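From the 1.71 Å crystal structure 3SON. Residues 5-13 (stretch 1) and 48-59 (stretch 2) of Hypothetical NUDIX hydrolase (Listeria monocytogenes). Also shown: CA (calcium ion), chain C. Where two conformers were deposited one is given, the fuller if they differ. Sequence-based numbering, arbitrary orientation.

Stretch 1 (5-13) PFQVLVIPF
Stretch 2 (48-59) ETAKRESIEELN

Residues 7-13 form a β-strand and residues 48-58 a helix that packs across it, their axes approaching to 8.3 Å with an angle of 57° between the N-to-C directions (signed crossing angle -57°). The register is set at Val 8 and Ala 50, whose CA atoms lie 5.9 Å apart. No hydrogen bond links the two stretches; packing that buries 312 Å² joins them.

Strand alternation directs the CA-to-CB bonds of Val 8, Val 10 and Pro 12 toward the helix, while those of Gln 7 and Leu 9 point away. Val 8 (chi1 m) places CG2 3.8 Å from Ala 50 CA, 3.9 Å from Thr 49 CG2 and 4.3 Å from Glu 53 CG. Val 10 (chi1 t) brings CG2 to 4.0 Å from Ala 50 CB. The single methyl of Ala 50 thus meets both valines where the backbones run close. Farther along, Pro 12 CG (ring C-gamma exo) reaches Leu 58 CD1 at 4.4 Å, the leucine adopting chi1 m, chi2 t.

Polar atoms also border this apolar surface. Phe 6 (chi1 p, chi2 85°) presents its ring edge to Thr 49, with CZ 3.2 Å from OG1; that hydroxyl is hydrogen-bonded elsewhere in the structure. Ser 54 (chi1 m) sets OG 3.3 Å from Val 10 CG1, but OG donates to Ala 50 O at 2.8 Å, satisfying the buried hydroxyl within its own helix.

Backbone i to i-4 hydrogen bonds of 2.9-3.1 Å run from Arg 52 N to Glu 48 O through Leu 58 N to Ser 54 O; Asn 59 then leaves helical geometry with positive phi (45°/57°). Arg 52 NH1 forms salt bridges with Glu 53 OE2 (2.8 Å) and Glu 56 OE2 (3.1 Å). Glu 53 OE1 and Glu 57 OE2 bind the calcium CA at 2.3 and 2.6 Å.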

# COMPACT_ATOMS: atom_id res chain seq x y z
N PRO A 5 -5.90 -15.70 -4.12
CA PRO A 5 -6.31 -14.58 -4.97
C PRO A 5 -5.36 -13.38 -4.89
O PRO A 5 -4.64 -13.20 -3.88
CB PRO A 5 -7.70 -14.20 -4.41
CG PRO A 5 -7.74 -14.82 -3.02
CD PRO A 5 -6.51 -15.61 -2.79
N PHE A 6 -5.33 -12.58 -5.94
CA PHE A 6 -4.47 -11.41 -6.00
C PHE A 6 -5.07 -10.47 -6.97
O PHE A 6 -5.92 -10.87 -7.76
CB PHE A 6 -3.06 -11.80 -6.48
CG PHE A 6 -3.02 -12.40 -7.90
CD1 PHE A 6 -2.96 -11.57 -9.03
CD2 PHE A 6 -3.01 -13.76 -8.09
CE1 PHE A 6 -2.91 -12.09 -10.32
CE2 PHE A 6 -2.95 -14.32 -9.38
CZ PHE A 6 -2.92 -13.47 -10.49
N GLN A 7 -4.54 -9.24 -7.00
CA GLN A 7 -4.95 -8.19 -7.87
C GLN A 7 -3.76 -7.65 -8.66
O GLN A 7 -2.60 -7.79 -8.24
CB GLN A 7 -5.47 -7.01 -7.05
CG GLN A 7 -6.87 -7.21 -6.49
CD GLN A 7 -7.92 -6.99 -7.53
OE1 GLN A 7 -7.97 -5.95 -8.20
NE2 GLN A 7 -8.74 -7.97 -7.70
N VAL A 8 -4.04 -7.11 -9.81
CA VAL A 8 -3.04 -6.40 -10.54
C VAL A 8 -3.44 -4.95 -10.76
O VAL A 8 -4.66 -4.59 -10.76
CB VAL A 8 -2.61 -7.13 -11.85
CG1 VAL A 8 -2.22 -8.63 -11.63
CG2 VAL A 8 -3.72 -7.05 -12.93
N LEU A 9 -2.41 -4.10 -10.86
CA LEU A 9 -2.56 -2.71 -11.24
C LEU A 9 -1.67 -2.52 -12.45
O LEU A 9 -0.55 -3.06 -12.52
CB LEU A 9 -2.17 -1.76 -10.10
CG LEU A 9 -2.40 -0.25 -10.32
CD1 LEU A 9 -3.80 0.12 -9.88
CD2 LEU A 9 -1.36 0.54 -9.54
N VAL A 10 -2.17 -1.80 -13.44
CA VAL A 10 -1.38 -1.51 -14.66
C VAL A 10 -1.48 -0.04 -15.08
O VAL A 10 -2.58 0.48 -15.26
CB VAL A 10 -1.83 -2.37 -15.84
CG1 VAL A 10 -0.94 -2.14 -17.02
CG2 VAL A 10 -1.88 -3.85 -15.48
N ILE A 11 -0.32 0.64 -15.15
CA ILE A 11 -0.25 2.07 -15.43
C ILE A 11 0.14 2.25 -16.88
O ILE A 11 1.25 1.90 -17.27
CB ILE A 11 0.82 2.76 -14.55
CG1 ILE A 11 0.50 2.56 -13.06
CG2 ILE A 11 0.96 4.28 -14.87
CD1 ILE A 11 1.57 3.09 -12.14
N PRO A 12 -0.76 2.77 -17.71
CA PRO A 12 -0.34 3.07 -19.12
C PRO A 12 0.53 4.32 -19.15
O PRO A 12 0.36 5.22 -18.31
CB PRO A 12 -1.68 3.40 -19.81
CG PRO A 12 -2.74 3.03 -18.83
CD PRO A 12 -2.14 3.23 -17.48
N PHE A 13 1.52 4.38 -20.06
CA PHE A 13 2.30 5.61 -20.25
C PHE A 13 2.71 5.80 -21.71
O PHE A 13 2.70 4.84 -22.49
CB PHE A 13 3.55 5.65 -19.36
CG PHE A 13 4.58 4.65 -19.73
CD1 PHE A 13 4.52 3.35 -19.23
CD2 PHE A 13 5.61 4.97 -20.63
CE1 PHE A 13 5.45 2.43 -19.57
CE2 PHE A 13 6.57 4.04 -20.96
CZ PHE A 13 6.49 2.77 -20.47
N GLU A 48 0.09 -12.77 -16.72
CA GLU A 48 -0.97 -13.09 -17.62
C GLU A 48 -2.26 -12.35 -17.26
O GLU A 48 -3.00 -11.92 -18.14
CB GLU A 48 -1.22 -14.65 -17.66
CG GLU A 48 -0.00 -15.47 -18.09
CD GLU A 48 -0.11 -16.97 -17.78
OE1 GLU A 48 -1.11 -17.42 -17.18
OE2 GLU A 48 0.86 -17.71 -18.11
N THR A 49 -2.54 -12.24 -15.96
CA THR A 49 -3.64 -11.34 -15.48
C THR A 49 -3.42 -9.91 -15.92
O THR A 49 -4.34 -9.26 -16.40
CB THR A 49 -3.75 -11.38 -13.94
OG1 THR A 49 -3.78 -12.74 -13.53
CG2 THR A 49 -5.06 -10.65 -13.45
N ALA A 50 -2.22 -9.38 -15.71
CA ALA A 50 -1.91 -7.95 -16.10
C ALA A 50 -2.18 -7.77 -17.59
O ALA A 50 -2.82 -6.81 -17.98
CB ALA A 50 -0.45 -7.62 -15.75
N LYS A 51 -1.71 -8.73 -18.43
CA LYS A 51 -1.92 -8.66 -19.89
C LYS A 51 -3.42 -8.66 -20.22
O LYS A 51 -3.90 -7.84 -21.00
CB LYS A 51 -1.23 -9.83 -20.63
CG LYS A 51 -1.14 -9.62 -22.14
CD LYS A 51 -0.42 -10.78 -22.83
CE LYS A 51 -0.27 -10.58 -24.34
NZ LYS A 51 0.27 -11.82 -25.02
N ARG A 52 -4.11 -9.65 -19.68
CA ARG A 52 -5.55 -9.82 -19.94
C ARG A 52 -6.33 -8.58 -19.59
O ARG A 52 -7.17 -8.15 -20.41
CB ARG A 52 -6.12 -11.02 -19.19
CG ARG A 52 -7.61 -11.29 -19.54
CD ARG A 52 -8.22 -12.51 -18.78
NE ARG A 52 -7.81 -12.56 -17.38
CZ ARG A 52 -8.27 -11.75 -16.43
NH1 ARG A 52 -9.23 -10.85 -16.71
NH2 ARG A 52 -7.77 -11.83 -15.19
N GLU A 53 -6.06 -8.02 -18.41
CA GLU A 53 -6.83 -6.86 -17.90
C GLU A 53 -6.55 -5.65 -18.76
O GLU A 53 -7.45 -4.81 -18.99
CB GLU A 53 -6.50 -6.58 -16.44
CG GLU A 53 -7.03 -7.65 -15.54
CD GLU A 53 -8.58 -7.61 -15.36
OE1 GLU A 53 -9.18 -6.53 -15.58
OE2 GLU A 53 -9.16 -8.65 -14.93
N SER A 54 -5.29 -5.49 -19.16
CA SER A 54 -4.89 -4.43 -20.04
C SER A 54 -5.61 -4.54 -21.37
O SER A 54 -6.11 -3.54 -21.90
CB SER A 54 -3.36 -4.44 -20.22
OG SER A 54 -2.76 -4.15 -18.96
N ILE A 55 -5.62 -5.73 -21.97
CA ILE A 55 -6.40 -5.96 -23.19
C ILE A 55 -7.93 -5.70 -23.02
O ILE A 55 -8.54 -5.10 -23.88
CB ILE A 55 -6.20 -7.39 -23.73
CG1 ILE A 55 -4.74 -7.66 -24.15
CG2 ILE A 55 -7.19 -7.62 -24.86
CD1 ILE A 55 -4.37 -9.14 -24.25
N GLU A 56 -8.53 -6.14 -21.91
CA GLU A 56 -9.94 -5.95 -21.70
C GLU A 56 -10.24 -4.45 -21.58
O GLU A 56 -11.16 -3.94 -22.21
CB GLU A 56 -10.44 -6.69 -20.43
CG GLU A 56 -10.33 -8.23 -20.49
CD GLU A 56 -10.84 -8.94 -19.21
OE1 GLU A 56 -11.11 -8.25 -18.19
OE2 GLU A 56 -10.98 -10.21 -19.22
N GLU A 57 -9.45 -3.73 -20.80
CA GLU A 57 -9.82 -2.35 -20.52
C GLU A 57 -9.49 -1.35 -21.62
O GLU A 57 -10.16 -0.32 -21.72
CB GLU A 57 -9.21 -1.90 -19.18
CG GLU A 57 -9.73 -2.69 -17.98
CD GLU A 57 -9.44 -2.02 -16.66
OE1 GLU A 57 -9.21 -0.78 -16.65
OE2 GLU A 57 -9.42 -2.72 -15.62
N LEU A 58 -8.44 -1.62 -22.40
CA LEU A 58 -7.95 -0.72 -23.46
C LEU A 58 -8.21 -1.19 -24.91
O LEU A 58 -7.88 -0.48 -25.87
CB LEU A 58 -6.43 -0.43 -23.21
CG LEU A 58 -6.11 -0.00 -21.80
CD1 LEU A 58 -4.61 0.19 -21.62
CD2 LEU A 58 -6.82 1.28 -21.42
N ASN A 59 -8.88 -2.33 -25.03
CA ASN A 59 -9.24 -2.97 -26.29
C ASN A 59 -8.08 -2.99 -27.29
O ASN A 59 -8.19 -2.50 -28.42
CB ASN A 59 -10.52 -2.35 -26.83
CG ASN A 59 -11.72 -2.74 -26.01
OD1 ASN A 59 -12.13 -3.90 -25.99
ND2 ASN A 59 -12.26 -1.79 -25.25
CA CA C . -10.61 -4.91 -14.71
O HOH W 1 -11.80 -6.30 -15.84
O HOH W 2 -11.73 -5.11 -12.30